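Local coordinates for protein SM80.1 Vicilin (Solanum melongena, PDB 5VF5) that is a copper-binding 7S vicilin with two cupin domains, probably serving as a seed storage protein of eggplant, at residues A[13-18]-A[315-320]; A[34-39]-A[49-54]; A[72-77]-A[243-248]; A[266-271]-A[337-342]. All blocks are in the same frame, centred on the assembly; numbering follows the deposited sequence. Where two conformers were deposited one is given.

Contact 1: residues A[13-18]-A[315-320]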
loop_
_atom_site.group_PDB
_atom_site.type_symbol
_atom_site.label_atom_id
_atom_site.label_comp_id
_atom_site.label_asym_id
_atom_site.label_seq_id
_atom_site.Cartn_x
_atom_site.Cartn_y
_atom_site.Cartn_z
ATOM N N LEU A 13 13.527 -3.413 -5.004
ATOM C CA LEU A 13 12.512 -3.730 -5.985
ATOM C C LEU A 13 11.912 -5.083 -5.681
ATOM O O LEU A 13 12.657 -6.068 -5.518
ATOM C CB LEU A 13 13.162 -3.768 -7.360
ATOM C CG LEU A 13 12.289 -4.228 -8.519
ATOM C CD1 LEU A 13 11.156 -3.251 -8.735
ATOM C CD2 LEU A 13 13.128 -4.319 -9.784
ATOM N N PHE A 14 10.583 -5.153 -5.644
ATOM C CA PHE A 14 9.854 -6.395 -5.359
ATOM C C PHE A 14 8.853 -6.556 -6.473
ATOM O O PHE A 14 7.796 -5.918 -6.505
ATOM C CB PHE A 14 9.156 -6.351 -4.008
ATOM C CG PHE A 14 10.093 -6.252 -2.828
ATOM C CD1 PHE A 14 10.688 -5.077 -2.488
ATOM C CD2 PHE A 14 10.410 -7.387 -2.074
ATOM C CE1 PHE A 14 11.597 -4.994 -1.432
ATOM C CE2 PHE A 14 11.276 -7.304 -0.992
ATOM C CZ PHE A 14 11.896 -6.109 -0.681
ATOM N N LYS A 15 9.191 -7.382 -7.442
ATOM C CA LYS A 15 8.308 -7.622 -8.553
ATOM C C LYS A 15 6.979 -8.276 -8.095
ATOM O O LYS A 15 6.940 -9.014 -7.101
ATOM C CB LYS A 15 9.013 -8.473 -9.599
ATOM C CG LYS A 15 10.190 -7.749 -10.248
ATOM C CD LYS A 15 9.775 -6.631 -11.175
ATOM C CE LYS A 15 9.009 -7.198 -12.335
ATOM N NZ LYS A 15 8.549 -6.135 -13.264
ATOM N N SER A 16 5.923 -8.046 -8.880
ATOM C CA SER A 16 4.609 -8.540 -8.526
ATOM C C SER A 16 4.574 -10.051 -8.265
ATOM O O SER A 16 3.838 -10.521 -7.375
ATOM C CB SER A 16 3.572 -8.129 -9.547
ATOM O OG SER A 16 3.796 -8.830 -10.750
ATOM N N GLN A 17 5.385 -10.801 -8.998
ATOM C CA GLN A 17 5.412 -12.256 -8.853
ATOM C C GLN A 17 5.898 -12.709 -7.488
ATOM O O GLN A 17 5.706 -13.862 -7.126
ATOM C CB GLN A 17 6.260 -12.873 -9.962
ATOM C CG GLN A 17 5.558 -12.828 -11.316
ATOM N N ARG A 18 6.563 -11.802 -6.744
ATOM C CA ARG A 18 7.025 -12.146 -5.399
ATOM C C ARG A 18 5.936 -12.174 -4.363
ATOM O O ARG A 18 6.142 -12.725 -3.287
ATOM C CB ARG A 18 8.191 -11.263 -4.982
ATOM C CG ARG A 18 9.408 -11.654 -5.824
ATOM C CD ARG A 18 10.649 -10.933 -5.485
ATOM N NE ARG A 18 11.121 -11.055 -4.113
ATOM C CZ ARG A 18 11.962 -10.180 -3.572
ATOM N NH1 ARG A 18 12.438 -9.193 -4.322
ATOM N NH2 ARG A 18 12.345 -10.298 -2.300
ATOM N N VAL A 315 2.568 -2.687 -13.298
ATOM C CA VAL A 315 1.426 -2.855 -12.411
ATOM C C VAL A 315 1.654 -4.018 -11.427
ATOM O O VAL A 315 2.038 -5.108 -11.822
ATOM C CB VAL A 315 0.117 -3.022 -13.193
ATOM C CG1 VAL A 315 -1.015 -3.454 -12.266
ATOM C CG2 VAL A 315 -0.248 -1.742 -13.904
ATOM N N GLY A 316 1.451 -3.730 -10.139
ATOM C CA GLY A 316 1.577 -4.718 -9.065
ATOM C C GLY A 316 2.983 -4.842 -8.471
ATOM O O GLY A 316 3.164 -5.497 -7.450
ATOM N N ASP A 317 3.970 -4.207 -9.099
ATOM C CA ASP A 317 5.318 -4.187 -8.570
ATOM C C ASP A 317 5.404 -3.221 -7.403
ATOM O O ASP A 317 4.650 -2.226 -7.343
ATOM C CB ASP A 317 6.325 -3.702 -9.612
ATOM C CG ASP A 317 6.542 -4.673 -10.764
ATOM O OD1 ASP A 317 6.153 -5.863 -10.689
ATOM O OD2 ASP A 317 7.133 -4.179 -11.758
ATOM N N VAL A 318 6.343 -3.475 -6.526
ATOM C CA VAL A 318 6.671 -2.622 -5.389
ATOM C C VAL A 318 8.097 -2.102 -5.456
ATOM O O VAL A 318 9.034 -2.843 -5.778
ATOM C CB VAL A 318 6.414 -3.385 -4.076
ATOM C CG1 VAL A 318 7.031 -2.709 -2.873
ATOM C CG2 VAL A 318 4.920 -3.598 -3.895
ATOM N N LEU A 319 8.276 -0.826 -5.120
ATOM C CA LEU A 319 9.580 -0.273 -4.875
ATOM C C LEU A 319 9.606 0.297 -3.474
ATOM O O LEU A 319 8.733 1.095 -3.139
ATOM C CB LEU A 319 9.915 0.839 -5.852
ATOM C CG LEU A 319 11.320 1.416 -5.759
ATOM C CD1 LEU A 319 12.425 0.422 -6.091
ATOM C CD2 LEU A 319 11.446 2.642 -6.642
ATOM N N VAL A 320 10.632 -0.027 -2.703
ATOM C CA VAL A 320 10.847 0.588 -1.410
ATOM C C VAL A 320 11.832 1.753 -1.642
ATOM O O VAL A 320 12.923 1.552 -2.173
ATOM C CB VAL A 320 11.398 -0.410 -0.387
ATOM C CG1 VAL A 320 11.762 0.308 0.900
ATOM C CG2 VAL A 320 10.394 -1.536 -0.155
HETATM O O HOH W 1 4.305 -6.799 -12.415
#

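Contact 2: residues A[34-39]-A[49-54]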
loop_
_atom_site.group_PDB
_atom_site.type_symbol
_atom_site.label_atom_id
_atom_site.label_comp_id
_atom_site.label_asym_id
_atom_site.label_seq_id
_atom_site.Cartn_x
_atom_site.Cartn_y
_atom_site.Cartn_z
ATOM N N PRO A 34 6.856 -11.209 0.826
ATOM C CA PRO A 34 7.656 -11.658 1.949
ATOM C C PRO A 34 8.089 -10.541 2.890
ATOM O O PRO A 34 8.049 -9.358 2.504
ATOM C CB PRO A 34 8.857 -12.327 1.285
ATOM C CG PRO A 34 8.350 -12.727 -0.061
ATOM C CD PRO A 34 7.425 -11.601 -0.465
ATOM N N LYS A 35 8.576 -10.895 4.059
ATOM C CA LYS A 35 9.196 -9.901 4.912
ATOM C C LYS A 35 10.236 -9.111 4.146
ATOM O O LYS A 35 10.956 -9.672 3.306
ATOM C CB LYS A 35 9.908 -10.569 6.090
ATOM C CG LYS A 35 8.968 -11.035 7.160
ATOM C CD LYS A 35 9.717 -11.583 8.373
ATOM C CE LYS A 35 10.687 -10.562 8.987
ATOM N NZ LYS A 35 11.303 -11.040 10.256
ATOM N N PHE A 36 10.350 -7.827 4.417
ATOM C CA PHE A 36 11.269 -7.003 3.625
ATOM C C PHE A 36 12.743 -7.365 3.782
ATOM O O PHE A 36 13.557 -7.102 2.886
ATOM C CB PHE A 36 11.043 -5.550 3.965
ATOM C CG PHE A 36 9.754 -5.023 3.441
ATOM C CD1 PHE A 36 9.556 -4.875 2.055
ATOM C CD2 PHE A 36 8.749 -4.624 4.276
ATOM C CE1 PHE A 36 8.387 -4.351 1.585
ATOM C CE2 PHE A 36 7.558 -4.129 3.780
ATOM C CZ PHE A 36 7.397 -3.973 2.430
ATOM N N THR A 37 13.047 -7.968 4.903
ATOM C CA THR A 37 14.394 -8.464 5.205
ATOM C C THR A 37 14.718 -9.816 4.588
ATOM O O THR A 37 15.849 -10.302 4.782
ATOM C CB THR A 37 14.562 -8.533 6.723
ATOM O OG1 THR A 37 13.421 -9.208 7.280
ATOM C CG2 THR A 37 14.645 -7.107 7.317
ATOM N N GLN A 38 13.779 -10.406 3.837
ATOM C CA GLN A 38 14.033 -11.721 3.174
ATOM C C GLN A 38 15.339 -11.792 2.420
ATOM O O GLN A 38 16.047 -12.774 2.585
ATOM C CB GLN A 38 12.882 -12.119 2.228
ATOM C CG GLN A 38 13.048 -13.463 1.531
ATOM C CD GLN A 38 12.073 -13.637 0.370
ATOM O OE1 GLN A 38 11.952 -12.767 -0.534
ATOM N NE2 GLN A 38 11.368 -14.756 0.387
ATOM N N ARG A 39 15.666 -10.794 1.621
ATOM C CA ARG A 39 16.922 -10.811 0.831
ATOM C C ARG A 39 17.922 -9.731 1.172
ATOM O O ARG A 39 19.034 -9.752 0.641
ATOM C CB ARG A 39 16.637 -10.679 -0.673
ATOM C CG ARG A 39 15.886 -11.831 -1.299
ATOM C CD ARG A 39 15.621 -11.515 -2.763
ATOM N NE ARG A 39 14.755 -12.508 -3.376
ATOM C CZ ARG A 39 14.308 -12.456 -4.635
ATOM N NH1 ARG A 39 13.507 -13.418 -5.068
ATOM N NH2 ARG A 39 14.655 -11.455 -5.455
ATOM N N PHE A 49 6.724 -4.413 8.974
ATOM C CA PHE A 49 5.652 -4.087 8.056
ATOM C C PHE A 49 5.557 -5.107 6.921
ATOM O O PHE A 49 6.568 -5.655 6.456
ATOM C CB PHE A 49 5.823 -2.696 7.498
ATOM C CG PHE A 49 5.577 -1.599 8.496
ATOM C CD1 PHE A 49 4.314 -1.121 8.701
ATOM C CD2 PHE A 49 6.617 -1.110 9.266
ATOM C CE1 PHE A 49 4.072 -0.138 9.638
ATOM C CE2 PHE A 49 6.377 -0.125 10.217
ATOM C CZ PHE A 49 5.116 0.373 10.370
ATOM N N ARG A 50 4.336 -5.388 6.495
ATOM C CA ARG A 50 4.093 -6.220 5.329
ATOM C C ARG A 50 3.154 -5.496 4.405
ATOM O O ARG A 50 2.228 -4.793 4.890
ATOM C CB ARG A 50 3.501 -7.549 5.733
ATOM C CG ARG A 50 4.357 -8.397 6.670
ATOM C CD ARG A 50 5.628 -8.927 6.032
ATOM N NE ARG A 50 5.358 -10.001 5.091
ATOM C CZ ARG A 50 5.138 -11.276 5.419
ATOM N NH1 ARG A 50 5.126 -11.653 6.702
ATOM N NH2 ARG A 50 4.920 -12.179 4.464
ATOM N N VAL A 51 3.253 -5.755 3.105
ATOM C CA VAL A 51 2.255 -5.300 2.167
ATOM C C VAL A 51 1.616 -6.452 1.464
ATOM O O VAL A 51 2.265 -7.485 1.222
ATOM C CB VAL A 51 2.725 -4.211 1.158
ATOM C CG1 VAL A 51 3.069 -2.915 1.874
ATOM C CG2 VAL A 51 3.848 -4.681 0.293
ATOM N N SER A 52 0.353 -6.283 1.115
ATOM C CA SER A 52 -0.418 -7.348 0.468
ATOM C C SER A 52 -1.461 -6.746 -0.459
ATOM O O SER A 52 -1.719 -5.526 -0.446
ATOM C CB SER A 52 -1.077 -8.240 1.537
ATOM O OG SER A 52 -1.942 -7.474 2.371
ATOM N N VAL A 53 -2.080 -7.618 -1.221
ATOM C CA VAL A 53 -3.168 -7.265 -2.114
ATOM C C VAL A 53 -4.325 -8.240 -1.868
ATOM O O VAL A 53 -4.095 -9.422 -1.681
ATOM C CB VAL A 53 -2.752 -7.241 -3.617
ATOM C CG1 VAL A 53 -3.956 -7.054 -4.538
ATOM C CG2 VAL A 53 -1.745 -6.139 -3.877
ATOM N N ILE A 54 -5.546 -7.689 -1.790
ATOM C CA ILE A 54 -6.771 -8.460 -1.792
ATOM C C ILE A 54 -7.498 -8.143 -3.083
ATOM O O ILE A 54 -7.728 -6.972 -3.395
ATOM C CB ILE A 54 -7.684 -8.099 -0.595
ATOM C CG1 ILE A 54 -6.939 -8.293 0.729
ATOM C CG2 ILE A 54 -8.966 -8.926 -0.675
ATOM C CD1 ILE A 54 -7.662 -7.768 1.951
HETATM O O HOH W 2 6.182 -7.196 2.908
HETATM O O HOH W 3 8.831 -7.151 6.705
#

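Contact 3: residues A[72-77]-A[243-248]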
loop_
_atom_site.group_PDB
_atom_site.type_symbol
_atom_site.label_atom_id
_atom_site.label_comp_id
_atom_site.label_asym_id
_atom_site.label_seq_id
_atom_site.Cartn_x
_atom_site.Cartn_y
_atom_site.Cartn_z
ATOM N N ILE A 72 -3.827 -0.912 7.294
ATOM C CA ILE A 72 -4.438 0.176 6.541
ATOM C C ILE A 72 -4.828 -0.397 5.185
ATOM O O ILE A 72 -3.977 -0.972 4.487
ATOM C CB ILE A 72 -3.484 1.355 6.311
ATOM C CG1 ILE A 72 -2.969 1.896 7.638
ATOM C CG2 ILE A 72 -4.193 2.421 5.515
ATOM C CD1 ILE A 72 -1.914 2.945 7.477
ATOM N N PHE A 73 -6.113 -0.325 4.854
ATOM C CA PHE A 73 -6.650 -0.774 3.575
ATOM C C PHE A 73 -6.793 0.439 2.671
ATOM O O PHE A 73 -7.368 1.450 3.088
ATOM C CB PHE A 73 -8.037 -1.434 3.734
ATOM C CG PHE A 73 -8.075 -2.841 4.233
ATOM C CD1 PHE A 73 -7.078 -3.406 5.007
ATOM C CD2 PHE A 73 -9.175 -3.628 3.924
ATOM C CE1 PHE A 73 -7.168 -4.710 5.431
ATOM C CE2 PHE A 73 -9.261 -4.935 4.357
ATOM C CZ PHE A 73 -8.261 -5.464 5.126
ATOM N N VAL A 74 -6.372 0.338 1.432
ATOM C CA VAL A 74 -6.539 1.368 0.426
ATOM C C VAL A 74 -7.184 0.762 -0.794
ATOM O O VAL A 74 -6.658 -0.165 -1.406
ATOM C CB VAL A 74 -5.205 2.013 0.046
ATOM C CG1 VAL A 74 -5.394 3.147 -0.971
ATOM C CG2 VAL A 74 -4.476 2.501 1.265
ATOM N N VAL A 75 -8.368 1.246 -1.172
ATOM C CA VAL A 75 -9.036 0.710 -2.349
ATOM C C VAL A 75 -8.432 1.288 -3.622
ATOM O O VAL A 75 -8.434 2.500 -3.837
ATOM C CB VAL A 75 -10.543 0.976 -2.322
ATOM C CG1 VAL A 75 -11.219 0.373 -3.523
ATOM C CG2 VAL A 75 -11.132 0.406 -1.060
ATOM N N VAL A 76 -7.900 0.409 -4.462
ATOM C CA VAL A 76 -7.235 0.773 -5.723
ATOM C C VAL A 76 -8.171 0.690 -6.928
ATOM O O VAL A 76 -7.978 1.370 -7.911
ATOM C CB VAL A 76 -6.051 -0.188 -6.003
ATOM C CG1 VAL A 76 -5.514 -0.052 -7.437
ATOM C CG2 VAL A 76 -4.958 0.033 -4.986
ATOM N N ARG A 77 -9.167 -0.189 -6.860
ATOM C CA ARG A 77 -10.081 -0.415 -7.986
ATOM C C ARG A 77 -11.388 -0.948 -7.460
ATOM O O ARG A 77 -11.429 -1.733 -6.499
ATOM C CB ARG A 77 -9.476 -1.438 -8.972
ATOM C CG ARG A 77 -10.106 -1.456 -10.333
ATOM C CD ARG A 77 -9.077 -1.935 -11.333
ATOM N NE ARG A 77 -7.866 -1.112 -11.312
ATOM C CZ ARG A 77 -6.678 -1.542 -10.911
ATOM N NH1 ARG A 77 -5.636 -0.726 -10.960
ATOM N NH2 ARG A 77 -6.527 -2.794 -10.480
ATOM N N ALA A 243 1.969 6.197 10.035
ATOM C CA ALA A 243 1.941 5.896 8.609
ATOM C C ALA A 243 1.261 6.999 7.807
ATOM O O ALA A 243 0.401 7.718 8.315
ATOM C CB ALA A 243 1.288 4.554 8.358
ATOM N N ALA A 244 1.608 7.088 6.543
ATOM C CA ALA A 244 0.935 7.915 5.581
ATOM C C ALA A 244 0.475 7.076 4.418
ATOM O O ALA A 244 1.050 5.998 4.135
ATOM C CB ALA A 244 1.845 8.995 5.077
ATOM N N VAL A 245 -0.489 7.599 3.682
ATOM C CA VAL A 245 -0.908 6.998 2.421
ATOM C C VAL A 245 -0.816 8.067 1.350
ATOM O O VAL A 245 -1.487 9.094 1.451
ATOM C CB VAL A 245 -2.332 6.405 2.448
ATOM C CG1 VAL A 245 -2.650 5.797 1.111
ATOM C CG2 VAL A 245 -2.483 5.454 3.620
ATOM N N ALA A 246 0.012 7.833 0.346
ATOM C CA ALA A 246 0.296 8.787 -0.682
ATOM C C ALA A 246 -0.273 8.231 -1.995
ATOM O O ALA A 246 -0.190 7.034 -2.303
ATOM C CB ALA A 246 1.779 9.046 -0.815
ATOM N N PHE A 247 -0.791 9.138 -2.801
ATOM C CA PHE A 247 -1.273 8.854 -4.134
ATOM C C PHE A 247 -0.516 9.732 -5.128
ATOM O O PHE A 247 -0.544 10.961 -5.009
ATOM C CB PHE A 247 -2.763 9.188 -4.207
ATOM C CG PHE A 247 -3.599 8.450 -3.194
ATOM C CD1 PHE A 247 -3.758 8.930 -1.908
ATOM C CD2 PHE A 247 -4.170 7.229 -3.535
ATOM C CE1 PHE A 247 -4.542 8.247 -0.992
ATOM C CE2 PHE A 247 -4.986 6.540 -2.637
ATOM C CZ PHE A 247 -5.139 7.040 -1.344
ATOM N N MET A 248 0.202 9.107 -6.057
ATOM C CA MET A 248 0.959 9.869 -7.048
ATOM C C MET A 248 0.522 9.415 -8.408
ATOM O O MET A 248 0.501 8.221 -8.687
ATOM C CB MET A 248 2.474 9.726 -6.860
ATOM C CG MET A 248 3.291 10.568 -7.824
ATOM S SD MET A 248 4.978 10.781 -7.267
ATOM C CE MET A 248 5.558 9.163 -7.704
#

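Contact 4: residues A[266-271]-A[337-342]. With ACT (acetate ion), chain C.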
loop_
_atom_site.group_PDB
_atom_site.type_symbol
_atom_site.label_atom_id
_atom_site.label_comp_id
_atom_site.label_asym_id
_atom_site.label_seq_id
_atom_site.Cartn_x
_atom_site.Cartn_y
_atom_site.Cartn_z
ATOM N N ARG A 266 9.197 4.794 1.964
ATOM C CA ARG A 266 7.976 4.588 1.191
ATOM C C ARG A 266 7.930 3.231 0.566
ATOM O O ARG A 266 8.921 2.767 0.031
ATOM C CB ARG A 266 7.819 5.686 0.132
ATOM C CG ARG A 266 7.811 7.110 0.741
ATOM C CD ARG A 266 6.371 7.483 1.157
ATOM N NE ARG A 266 6.289 8.183 2.384
ATOM C CZ ARG A 266 5.526 9.208 2.611
ATOM N NH1 ARG A 266 4.840 9.784 1.606
ATOM N NH2 ARG A 266 5.450 9.649 3.831
ATOM N N VAL A 267 6.778 2.579 0.677
ATOM C CA VAL A 267 6.545 1.308 0.011
ATOM C C VAL A 267 5.519 1.563 -1.071
ATOM O O VAL A 267 4.326 1.751 -0.772
ATOM C CB VAL A 267 6.072 0.213 0.989
ATOM C CG1 VAL A 267 5.945 -1.097 0.260
ATOM C CG2 VAL A 267 7.034 0.048 2.167
ATOM N N VAL A 268 6.015 1.669 -2.303
ATOM C CA VAL A 268 5.266 2.180 -3.451
ATOM C C VAL A 268 4.755 1.037 -4.291
ATOM O O VAL A 268 5.565 0.207 -4.694
ATOM C CB VAL A 268 6.193 3.083 -4.302
ATOM C CG1 VAL A 268 5.522 3.527 -5.592
ATOM C CG2 VAL A 268 6.637 4.260 -3.429
ATOM N N MET A 269 3.457 0.937 -4.499
ATOM C CA MET A 269 2.926 -0.099 -5.454
ATOM C C MET A 269 2.214 0.496 -6.608
ATOM O O MET A 269 1.431 1.464 -6.544
ATOM C CB MET A 269 1.919 -1.086 -4.873
ATOM C CG MET A 269 1.508 -2.203 -5.880
ATOM S SD MET A 269 0.386 -3.403 -5.196
ATOM C CE MET A 269 -1.061 -2.410 -5.035
ATOM N N VAL A 270 2.565 -0.051 -7.755
ATOM C CA VAL A 270 2.065 0.469 -9.021
ATOM C C VAL A 270 0.659 -0.041 -9.235
ATOM O O VAL A 270 0.401 -1.233 -9.113
ATOM C CB VAL A 270 2.918 0.020 -10.210
ATOM C CG1 VAL A 270 2.423 0.628 -11.499
ATOM C CG2 VAL A 270 4.372 0.397 -9.971
ATOM N N VAL A 271 -0.249 0.895 -9.507
ATOM C CA VAL A 271 -1.658 0.579 -9.794
ATOM C C VAL A 271 -2.013 0.686 -11.275
ATOM O O VAL A 271 -2.896 -0.043 -11.694
ATOM C CB VAL A 271 -2.640 1.281 -8.877
ATOM C CG1 VAL A 271 -2.330 0.873 -7.444
ATOM C CG2 VAL A 271 -2.570 2.762 -9.034
ATOM N N PHE A 337 1.030 6.906 -15.185
ATOM C CA PHE A 337 1.652 6.016 -14.224
ATOM C C PHE A 337 1.120 6.415 -12.854
ATOM O O PHE A 337 1.344 7.546 -12.407
ATOM C CB PHE A 337 3.151 6.162 -14.263
ATOM C CG PHE A 337 3.907 5.414 -13.186
ATOM C CD1 PHE A 337 3.992 4.024 -13.219
ATOM C CD2 PHE A 337 4.605 6.103 -12.159
ATOM C CE1 PHE A 337 4.714 3.325 -12.276
ATOM C CE2 PHE A 337 5.324 5.384 -11.231
ATOM C CZ PHE A 337 5.400 4.000 -11.300
ATOM N N ARG A 338 0.378 5.511 -12.236
ATOM C CA ARG A 338 -0.250 5.765 -10.941
ATOM C C ARG A 338 0.186 4.766 -9.887
ATOM O O ARG A 338 0.230 3.561 -10.107
ATOM C CB ARG A 338 -1.768 5.664 -11.065
ATOM C CG ARG A 338 -2.516 6.293 -9.896
ATOM C CD ARG A 338 -4.041 6.265 -10.067
ATOM N NE ARG A 338 -4.501 6.785 -11.370
ATOM C CZ ARG A 338 -4.846 8.054 -11.626
ATOM N NH1 ARG A 338 -4.782 9.013 -10.688
ATOM N NH2 ARG A 338 -5.268 8.380 -12.852
ATOM N N VAL A 339 0.537 5.326 -8.729
ATOM C CA VAL A 339 1.040 4.510 -7.591
ATOM C C VAL A 339 0.324 4.884 -6.317
ATOM O O VAL A 339 -0.147 6.044 -6.157
ATOM C CB VAL A 339 2.579 4.635 -7.368
ATOM C CG1 VAL A 339 3.309 4.295 -8.640
ATOM C CG2 VAL A 339 2.965 6.020 -6.887
ATOM N N VAL A 340 0.286 3.948 -5.385
ATOM C CA VAL A 340 -0.082 4.203 -4.016
ATOM C C VAL A 340 1.146 3.905 -3.210
ATOM O O VAL A 340 1.789 2.871 -3.405
ATOM C CB VAL A 340 -1.202 3.275 -3.533
ATOM C CG1 VAL A 340 -1.492 3.493 -2.044
ATOM C CG2 VAL A 340 -2.402 3.520 -4.377
ATOM N N GLY A 341 1.518 4.827 -2.342
ATOM C CA GLY A 341 2.686 4.636 -1.469
ATOM C C GLY A 341 2.287 4.630 -0.002
ATOM O O GLY A 341 1.528 5.501 0.467
ATOM N N PHE A 342 2.723 3.654 0.733
ATOM C CA PHE A 342 2.637 3.690 2.169
ATOM C C PHE A 342 3.897 4.307 2.719
ATOM O O PHE A 342 5.004 3.872 2.398
ATOM C CB PHE A 342 2.461 2.282 2.735
ATOM C CG PHE A 342 1.128 1.672 2.441
ATOM C CD1 PHE A 342 -0.010 2.227 3.004
ATOM C CD2 PHE A 342 0.992 0.541 1.661
ATOM C CE1 PHE A 342 -1.261 1.687 2.782
ATOM C CE2 PHE A 342 -0.250 -0.024 1.434
ATOM C CZ PHE A 342 -1.392 0.543 1.978
HETATM C C ACT C . 6.418 9.130 -2.118
HETATM O O ACT C . 5.688 9.576 -1.181
HETATM O OXT ACT C . 7.634 9.423 -2.166
HETATM C CH3 ACT C . 5.876 8.267 -3.231
#

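Contact 1: residues A[13-18]-A[315-320]
K15 and D317 form a salt bridge at 2.8 Å, in which NZ approaches OD2 from its syn side, 24° out of the carboxylate plane. The lysine chain is bent at chi2 (-71°) and chi3 (-64°) and runs alongside D317 in the same direction. The other oxygen, OD1, accepts the backbone N-H of S16 at 2.8 Å on its anti side, so both oxygens are gripped from the 13-18 segment. Water 1 adds a third tie: it donates to D317 OD1 and V315 O and accepts from S16 OG. OD2 also takes the backbone N-H of N314. Two nearly straight backbone bonds join F14 and V318, N to O in each direction, as an antiparallel hydrogen-bonded pair. Through it strand 13-14, from the N-terminal end of the chain, becomes the edge strand of a sheet of the C-terminal cupin domain. L13 and L319 form the adjoining non-hydrogen-bonded pair, with L13 CB 4.4 Å from L319 CD1. F14 and V318 share the other face, CB to CB at 4.0 Å. Further along, F14 CE1 reaches V320 CG2 at 3.9 Å, while the F14 ring meets that of F36 edge-to-face.

Contact 2: residues A[34-39]-A[49-54]
The guanidinium of R50 has the backbone N of K35 over one face, 3.4 Å above the plane and offset toward the rim, with water 2 in plane at its edge. That same water lies over one face of the F36 ring. R50 NE is 3.5 Å from K35 N, a pair of two donors and therefore a packing contact. Two bends, at chi2 (-68°) and chi3 (-73°), bring R50 CD and NE round to the 34-39 loop. The F36 ring lays CD2 and CE2 by the carbonyl of F49, with CE2 3.2 Å from F49 O. CE2 also meets F49 CB at 4.3 Å. CZ touches V51 CG2 at 4.2 Å. Two waters carry the polar links between the backbones: water 2 donates to P34 O and accepts from V51 N over a long 3.3 Å, while water 3 accepts from F36 N and donates to F49 O. The contact lays the loop that follows strand 28-32 against strand 49-56 of the N-terminal cupin domain, and the F36 ring continues onto V267 of the other cupin domain. The aliphatic K35 CG crosses near R50 NH1, at 3.9 Å, while the ammonium leads away to E47 and P132 O; R50 NH1 binds G133 O and NH2 binds L33 O. The two charges thus find separate partners, and water, rather than direct bonds, joins these segments.

Contact 3: residues A[72-77]-A[243-248]
A243 meets I72 through methyl groups, its CB 3.7 Å from I72 CD1. The isoleucine delivers that methyl with CG1 anti to the carbonyl carbon (chi1 -57°) and an extended chi2. Two residues on, V245 touches both partners on strand 72-77. Its CG2 lies 4.0 Å from I72 CG2, its CG1 3.8 Å from V74 CG2, and in both pairs the side chains overlap flank to flank, pointing opposite ways. V245 CG1 is anti to the backbone N (chi1 -179°), which sends one branch to V74 and leaves CG2 for I72. The two strands run nearly parallel, 9° apart, with their axes 9.6 Å from each other at closest approach. That distance is bridged by side chains alone; the strands belong to different sheets, 69-77 to a sheet of the N-terminal cupin domain, 243-250 to one of the C-terminal cupin domain. Alternation along each strand turns I72, V74, A243 and V245 toward this interface. Packing of one cupin domain's sheet on the other's is the internal interface expected of a two-cupin vicilin. F342 of the neighbouring strand 337-344 touches I72, V74 and V245, widening the apolar layer. At F247 the ring itself makes the contact: CE2 approaches V74 CG1 to 3.8 Å and CZ comes to 3.9 Å from the same methyl, the two side chains reaching toward each other tip to tip.

Contact 4: residues A[266-271]-A[337-342]
V267 and F342 begin the backbone pairing, with V267 N donating to F342 O at 2.8 Å and F342 N returning a bond to V267 O. The return bond is the more bent at the acceptor, its donor lying 36° above the carbonyl plane; V267 O also takes the hydroxyl of Y123, from the N-terminal cupin domain. M269 and V340 repeat the exchange, with M269 N nearly along the C=O axis of V340. V271 N adds a further bond to R338 O. CA-H...O contacts run between these bonds, the shortest from V339 CA to M269 O at 3.2 Å. The non-hydrogen-bonded pairs are V268 with G341 and V270 with V339. These are adjacent antiparallel strands of a cupin beta-sheet, 158° apart in direction, with strand 318-321 flanking one and strand 243-250 the other. Apolar contacts gather mainly on the face of V268, V270 and V339. There V268 CG1 presses against V339 CB at 3.6 Å, and V270 CG1 meets F337 CE1 at 3.6 Å, the two side chains crossing at about a right angle. With V271 CG1 anti to the carbonyl carbon (chi1 -59°), the other branch, CG2, lies against the aliphatic part of R338, 3.6 Å from CB. V271 CG1 touches V340 CG2 at 4.1 Å. Charged groups sit at the two ends: R338 NE pairs with E272, while R266 NH1 makes a salt bridge to E229 and donates to an acetate oxygen at 2.9 Å, near the guanidinium plane. The acetate, probably from the crystallisation liquor, is also bound by Y259, N261 and K351.

In the fold
Contacts 1, 3 and 4 reach the seven-stranded sheet of the C-terminal cupin domain. Contact 4 lies in its middle, with strand 318-321 of contact 1 next to strand 265-272 and strand 243-250 of contact 3 next to strand 337-344. Contact 2 belongs to the N-terminal cupin domain, whose six-stranded sheet also holds strand 69-77. The centres of contacts 3 and 4 are about 8 Å apart, those of contacts 1 and 2 about 10 Å. Along the chain, contacts 2 and 3 fall in series inside the loop closed by contact 1, whereas contacts 1 and 4 alternate. Because strand 13-14 pairs with 318-321, the N-terminal end reaches the sheet of the second cupin, and the two cupins pack into one unit.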